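Local coordinates for cellulosomal scaffoldin adaptor protein B (PDB 3BWZ), which contributes a type II cohesin module to the cellulosome scaffold, a module type that binds type II dockerins to join cellulosome components, at residues L70-V79 / F91-Y101. Residues are numbered along the deposited sequence; the frame is centred on the assembly and turned at random.
Sequences LNSDFNLRQV and FSKAYVSLDDY
F74 and Y95 meet edge to face: CD1 of F74 comes down over the Y95 ring, with the two planes at 72° and the centroids 5.0 Å apart. L70 closes the opposite face of that tyrosine, its CD2 methyl 4.0 Å from the ring centroid in a CH-pi contact, which leaves the ring sandwiched between a methyl and an aromatic edge. At its far end Y95 OH accepts the backbone N-H of S72 (3.0 Å from N to OH, 159° at the hydrogen) and hydrogen-bonds the carboxylate of E108, which also takes the L70 N-H. CB of Y101, from the first turn of helix 98-104, lies over one face of the F74 ring, 3.8 Å from its centroid. The F74 carbonyl takes two N-H groups, V96 almost head-on and S97 from above its plane. Beyond this cluster 77-79 and 91-94 pair antiparallel within the hairpin of strands 77-83 and 88-94, R77 N 2.9 Å from A94 O. K93 sends CG away from its own backbone N (chi1 -172°) and stays extended, running beside Q78 and past L70; its ammonium bonds V113 O and reaches N71 and Q78 through separate waters. Aromatic packing and a shared carbonyl thus join the loop before strand 77-83 to the turn entering the helix, while neutral oxygens probably offset buried K93's charge.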
ATOM      1  N   LEU A  70      -7.722   9.737  -1.218  1.00  9.28           N
ATOM      2  CA  LEU A  70      -8.213   9.349   0.122  1.00  9.32           C
ATOM      3  C   LEU A  70      -7.801  10.371   1.170  1.00  9.59           C
ATOM      4  O   LEU A  70      -7.600  10.053   2.338  1.00 11.79           O
ATOM      5  CB  LEU A  70      -7.836   7.930   0.551  1.00 10.32           C
ATOM      6  CG  LEU A  70      -8.374   6.814  -0.331  1.00 10.54           C
ATOM      7  CD1 LEU A  70      -7.874   5.466   0.177  1.00 12.28           C
ATOM      8  CD2 LEU A  70      -9.903   6.844  -0.403  1.00 14.75           C
ATOM      9  N   ASN A  71      -7.760  11.620   0.745  1.00  9.10           N
ATOM     10  CA  ASN A  71      -7.302  12.746   1.525  1.00 10.89           C
ATOM     11  C   ASN A  71      -8.386  13.781   1.842  1.00 11.84           C
ATOM     12  O   ASN A  71      -8.111  14.796   2.493  1.00 15.27           O
ATOM     13  CB  ASN A  71      -6.116  13.382   0.738  1.00 14.18           C
ATOM     14  CG  ASN A  71      -4.814  12.786   1.066  0.50 12.74           C
ATOM     15  OD1 ASN A  71      -4.544  12.204   2.121  0.50 14.22           O
ATOM     16  ND2 ASN A  71      -3.970  12.859   0.060  0.50 14.67           N
ATOM     17  N   SER A  72      -9.615  13.519   1.416  1.00  9.51           N
ATOM     18  CA  SER A  72     -10.716  14.467   1.620  1.00  8.85           C
ATOM     19  C   SER A  72     -11.457  14.169   2.922  1.00  9.88           C
ATOM     20  O   SER A  72     -11.413  13.059   3.442  1.00 10.31           O
ATOM     21  CB  SER A  72     -11.709  14.391   0.470  1.00  9.45           C
ATOM     22  OG  SER A  72     -11.052  14.685  -0.756  1.00  9.86           O
ATOM     23  N   ASP A  73     -12.165  15.180   3.424  1.00  9.39           N
ATOM     24  CA  ASP A  73     -12.895  15.090   4.690  1.00  9.97           C
ATOM     25  C   ASP A  73     -14.237  14.376   4.530  1.00  9.45           C
ATOM     26  O   ASP A  73     -15.314  14.980   4.668  1.00 11.28           O
ATOM     27  CB  ASP A  73     -13.141  16.500   5.263  1.00 10.88           C
ATOM     28  CG  ASP A  73     -11.957  17.141   5.937  1.00 15.09           C
ATOM     29  OD1 ASP A  73     -10.870  16.549   6.024  1.00 16.21           O
ATOM     30  OD2 ASP A  73     -12.167  18.292   6.420  1.00 16.74           O
ATOM     31  N   PHE A  74     -14.189  13.072   4.282  1.00  9.73           N
ATOM     32  CA  PHE A  74     -15.369  12.222   4.256  1.00  9.68           C
ATOM     33  C   PHE A  74     -15.313  11.215   5.420  1.00 10.56           C
ATOM     34  O   PHE A  74     -15.650  10.039   5.279  1.00 10.62           O
ATOM     35  CB  PHE A  74     -15.507  11.484   2.937  1.00  9.60           C
ATOM     36  CG  PHE A  74     -15.811  12.360   1.750  1.00  9.38           C
ATOM     37  CD1 PHE A  74     -14.941  12.434   0.683  1.00  9.59           C
ATOM     38  CD2 PHE A  74     -16.983  13.108   1.688  1.00 10.06           C
ATOM     39  CE1 PHE A  74     -15.227  13.175  -0.417  1.00 10.22           C
ATOM     40  CE2 PHE A  74     -17.267  13.867   0.591  1.00 10.36           C
ATOM     41  CZ  PHE A  74     -16.381  13.916  -0.457  1.00 10.29           C
ATOM     42  N   ASN A  75     -14.913  11.710   6.584  1.00 10.93           N
ATOM     43  CA  ASN A  75     -14.834  10.882   7.781  0.50 11.08           C
ATOM     44  C   ASN A  75     -13.984   9.629   7.511  1.00 10.78           C
ATOM     45  O   ASN A  75     -14.404   8.507   7.794  1.00 12.76           O
ATOM     46  CB  ASN A  75     -16.246  10.509   8.261  0.50 11.29           C
ATOM     47  CG  ASN A  75     -16.241   9.838   9.612  0.50 13.20           C
ATOM     48  OD1 ASN A  75     -15.305   9.986  10.389  0.50 15.09           O
ATOM     49  ND2 ASN A  75     -17.312   9.126   9.909  0.50 16.12           N
ATOM     50  N   LEU A  76     -12.795   9.844   6.980  1.00 10.46           N
ATOM     51  CA  LEU A  76     -11.872   8.763   6.671  1.00 10.67           C
ATOM     52  C   LEU A  76     -11.641   7.897   7.889  1.00 10.69           C
ATOM     53  O   LEU A  76     -11.329   8.383   8.976  1.00 12.88           O
ATOM     54  CB  LEU A  76     -10.506   9.326   6.214  1.00 12.72           C
ATOM     55  CG  LEU A  76      -9.485   8.284   5.689  1.00 13.61           C
ATOM     56  CD1 LEU A  76      -9.877   7.886   4.304  1.00 12.44           C
ATOM     57  CD2 LEU A  76      -8.059   8.831   5.720  1.00 15.78           C
ATOM     58  N   ARG A  77     -11.766   6.592   7.689  1.00  9.97           N
ATOM     59  CA  ARG A  77     -11.449   5.597   8.716  1.00 10.95           C
ATOM     60  C   ARG A  77     -10.138   4.931   8.317  1.00 10.21           C
ATOM     61  O   ARG A  77      -9.997   4.426   7.192  1.00 11.68           O
ATOM     62  CB  ARG A  77     -12.565   4.548   8.825  1.00 14.30           C
ATOM     63  CG  ARG A  77     -12.267   3.436   9.808  1.00 16.88           C
ATOM     64  CD  ARG A  77     -13.412   2.410   9.975  1.00 21.07           C
ATOM     65  NE  ARG A  77     -13.115   1.350  10.964  1.00 21.78           N
ATOM     66  CZ  ARG A  77     -12.479   0.207  10.679  1.00 25.59           C
ATOM     67  NH1 ARG A  77     -12.054  -0.065   9.449  1.00 27.98           N
ATOM     68  NH2 ARG A  77     -12.254  -0.673  11.627  1.00 25.00           N
ATOM     69  N   GLN A  78      -9.186   4.941   9.236  1.00  9.49           N
ATOM     70  CA  GLN A  78      -7.851   4.381   9.026  1.00 10.86           C
ATOM     71  C   GLN A  78      -7.483   3.526  10.210  1.00  9.76           C
ATOM     72  O   GLN A  78      -7.569   3.993  11.352  1.00 12.82           O
ATOM     73  CB  GLN A  78      -6.801   5.510   8.971  1.00 13.55           C
ATOM     74  CG  GLN A  78      -6.957   6.473   7.870  1.00 14.63           C
ATOM     75  CD  GLN A  78      -5.688   7.180   7.619  1.00 15.18           C
ATOM     76  OE1 GLN A  78      -4.921   6.762   6.757  1.00 18.30           O
ATOM     77  NE2 GLN A  78      -5.427   8.247   8.368  1.00 21.37           N
ATOM     78  N   VAL A  79      -7.081   2.287   9.965  1.00  8.94           N
ATOM     79  CA  VAL A  79      -6.572   1.443  11.020  1.00  9.05           C
ATOM     80  C   VAL A  79      -5.546   0.499  10.437  1.00  7.57           C
ATOM     81  O   VAL A  79      -5.647   0.095   9.271  1.00  8.23           O
ATOM     82  CB  VAL A  79      -7.680   0.700  11.768  1.00 12.70           C
ATOM     83  CG1 VAL A  79      -8.325  -0.284  10.908  1.00 17.43           C
ATOM     84  CG2 VAL A  79      -7.142   0.074  13.048  1.00 16.93           C
ATOM     85  N   PHE A  91      -3.707  -3.030   6.685  1.00  7.61           N
ATOM     86  CA  PHE A  91      -4.316  -1.757   6.978  1.00  7.25           C
ATOM     87  C   PHE A  91      -5.508  -1.501   6.094  1.00  7.29           C
ATOM     88  O   PHE A  91      -5.639  -2.059   5.010  1.00  7.54           O
ATOM     89  CB  PHE A  91      -3.295  -0.608   6.869  1.00  8.43           C
ATOM     90  CG  PHE A  91      -2.629  -0.505   5.521  1.00  8.89           C
ATOM     91  CD1 PHE A  91      -3.137   0.303   4.520  1.00  9.19           C
ATOM     92  CD2 PHE A  91      -1.462  -1.235   5.253  1.00 10.50           C
ATOM     93  CE1 PHE A  91      -2.513   0.361   3.279  1.00 11.19           C
ATOM     94  CE2 PHE A  91      -0.831  -1.155   4.028  1.00 11.89           C
ATOM     95  CZ  PHE A  91      -1.366  -0.340   3.059  1.00 11.22           C
ATOM     96  N   SER A  92      -6.381  -0.627   6.599  1.00  7.88           N
ATOM     97  CA  SER A  92      -7.589  -0.231   5.905  0.50  7.58           C
ATOM     98  C   SER A  92      -7.679   1.279   5.912  1.00  7.28           C
ATOM     99  O   SER A  92      -7.397   1.907   6.937  1.00  8.86           O
ATOM    100  CB  SER A  92      -8.831  -0.825   6.578  0.50  9.48           C
ATOM    101  OG  SER A  92     -10.000  -0.552   5.806  0.50  9.65           O
ATOM    102  N   LYS A  93      -8.103   1.849   4.785  1.00  8.13           N
ATOM    103  CA  LYS A  93      -8.238   3.279   4.620  1.00  8.17           C
ATOM    104  C   LYS A  93      -9.414   3.499   3.706  1.00  7.74           C
ATOM    105  O   LYS A  93      -9.370   3.084   2.549  1.00  8.25           O
ATOM    106  CB  LYS A  93      -6.926   3.793   3.974  1.00 12.08           C
ATOM    107  CG  LYS A  93      -6.741   5.247   3.866  1.00 11.98           C
ATOM    108  CD  LYS A  93      -5.331   5.576   3.374  1.00 12.66           C
ATOM    109  CE  LYS A  93      -5.143   7.034   3.329  1.00 13.16           C
ATOM    110  NZ  LYS A  93      -3.764   7.332   2.945  1.00 11.51           N
ATOM    111  N   ALA A  94     -10.463   4.142   4.205  1.00  8.01           N
ATOM    112  CA  ALA A  94     -11.696   4.233   3.443  1.00  8.12           C
ATOM    113  C   ALA A  94     -12.553   5.397   3.885  1.00  8.11           C
ATOM    114  O   ALA A  94     -12.661   5.703   5.067  1.00  9.29           O
ATOM    115  CB  ALA A  94     -12.482   2.917   3.529  1.00 10.35           C
ATOM    116  N   TYR A  95     -13.190   6.029   2.924  1.00  8.13           N
ATOM    117  CA  TYR A  95     -14.190   7.032   3.240  1.00  8.47           C
ATOM    118  C   TYR A  95     -15.440   6.405   3.853  1.00  9.03           C
ATOM    119  O   TYR A  95     -15.886   5.354   3.422  1.00 10.91           O
ATOM    120  CB  TYR A  95     -14.583   7.802   1.996  1.00  8.43           C
ATOM    121  CG  TYR A  95     -13.506   8.686   1.381  1.00  8.65           C
ATOM    122  CD1 TYR A  95     -13.466   8.883   0.008  1.00  8.81           C
ATOM    123  CD2 TYR A  95     -12.585   9.398   2.155  1.00  8.52           C
ATOM    124  CE1 TYR A  95     -12.553   9.752  -0.569  1.00  8.97           C
ATOM    125  CE2 TYR A  95     -11.682  10.249   1.575  1.00  8.59           C
ATOM    126  CZ  TYR A  95     -11.669  10.421   0.225  1.00  8.61           C
ATOM    127  OH  TYR A  95     -10.739  11.289  -0.306  1.00  9.15           O
ATOM    128  N   VAL A  96     -16.022   7.076   4.853  1.00  9.19           N
ATOM    129  CA  VAL A  96     -17.241   6.633   5.499  1.00  9.81           C
ATOM    130  C   VAL A  96     -18.455   7.429   5.029  1.00 10.05           C
ATOM    131  O   VAL A  96     -19.542   6.879   4.913  1.00 11.20           O
ATOM    132  CB  VAL A  96     -17.092   6.692   7.044  1.00 11.20           C
ATOM    133  CG1 VAL A  96     -18.401   6.355   7.760  1.00 14.18           C
ATOM    134  CG2 VAL A  96     -15.964   5.766   7.485  1.00 13.13           C
ATOM    135  N   SER A  97     -18.268   8.717   4.745  1.00  9.78           N
ATOM    136  CA  SER A  97     -19.378   9.590   4.340  1.00 10.30           C
ATOM    137  C   SER A  97     -19.625   9.441   2.854  1.00 10.10           C
ATOM    138  O   SER A  97     -19.366  10.354   2.042  1.00 11.22           O
ATOM    139  CB  SER A  97     -19.063  11.029   4.706  1.00 11.59           C
ATOM    140  OG  SER A  97     -18.924  11.174   6.099  1.00 15.40           O
ATOM    141  N   LEU A  98     -20.136   8.269   2.484  1.00 10.22           N
ATOM    142  CA  LEU A  98     -20.230   7.899   1.072  1.00 10.43           C
ATOM    143  C   LEU A  98     -21.317   8.628   0.308  1.00 10.62           C
ATOM    144  O   LEU A  98     -21.148   8.901  -0.871  1.00 11.09           O
ATOM    145  CB  LEU A  98     -20.371   6.387   0.926  1.00 10.73           C
ATOM    146  CG  LEU A  98     -19.154   5.576   1.385  1.00 10.77           C
ATOM    147  CD1 LEU A  98     -19.418   4.089   1.248  1.00 13.25           C
ATOM    148  CD2 LEU A  98     -17.893   5.961   0.599  1.00 11.79           C
ATOM    149  N   ASP A  99     -22.439   8.918   0.946  1.00 11.49           N
ATOM    150  CA  ASP A  99     -23.485   9.677   0.285  1.00 12.35           C
ATOM    151  C   ASP A  99     -22.911  11.010  -0.233  1.00 11.65           C
ATOM    152  O   ASP A  99     -23.096  11.387  -1.390  1.00 12.69           O
ATOM    153  CB  ASP A  99     -24.632   9.962   1.287  1.00 14.96           C
ATOM    154  CG  ASP A  99     -25.398   8.730   1.743  1.00 22.70           C
ATOM    155  OD1 ASP A  99     -25.261   7.654   1.151  1.00 27.76           O
ATOM    156  OD2 ASP A  99     -26.179   8.862   2.723  1.00 28.68           O
ATOM    157  N   ASP A 100     -22.182  11.699   0.628  1.00 11.12           N
ATOM    158  CA  ASP A 100     -21.591  12.978   0.264  1.00 10.67           C
ATOM    159  C   ASP A 100     -20.528  12.822  -0.811  1.00 10.27           C
ATOM    160  O   ASP A 100     -20.432  13.648  -1.718  1.00 10.82           O
ATOM    161  CB  ASP A 100     -21.050  13.684   1.490  1.00 12.06           C
ATOM    162  CG  ASP A 100     -22.161  14.155   2.425  1.00 14.12           C
ATOM    163  OD1 ASP A 100     -23.313  14.366   1.975  1.00 17.36           O
ATOM    164  OD2 ASP A 100     -21.858  14.268   3.616  1.00 18.76           O
ATOM    165  N   TYR A 101     -19.734  11.758  -0.728  1.00  9.66           N
ATOM    166  CA  TYR A 101     -18.727  11.491  -1.757  1.00  8.75           C
ATOM    167  C   TYR A 101     -19.374  11.253  -3.111  1.00  9.47           C
ATOM    168  O   TYR A 101     -18.945  11.811  -4.125  1.00 10.16           O
ATOM    169  CB  TYR A 101     -17.862  10.324  -1.286  1.00  8.86           C
ATOM    170  CG  TYR A 101     -16.746   9.884  -2.216  1.00  7.99           C
ATOM    171  CD1 TYR A 101     -15.884  10.784  -2.820  1.00  9.09           C
ATOM    172  CD2 TYR A 101     -16.547   8.551  -2.460  1.00  8.78           C
ATOM    173  CE1 TYR A 101     -14.851  10.353  -3.634  1.00  9.10           C
ATOM    174  CE2 TYR A 101     -15.516   8.097  -3.258  1.00  8.37           C
ATOM    175  CZ  TYR A 101     -14.664   8.996  -3.852  1.00  8.48           C
ATOM    176  OH  TYR A 101     -13.622   8.593  -4.656  1.00  9.32           O
TER
HETATM  177  O   HOH W   1      -3.925   9.722   1.547  1.00 12.98           O
HETATM  178  O   HOH W   2     -19.628   9.752   8.250  1.00 23.54           O
HETATM  179  O   HOH W   3      -2.617   6.604   5.312  1.00 17.94           O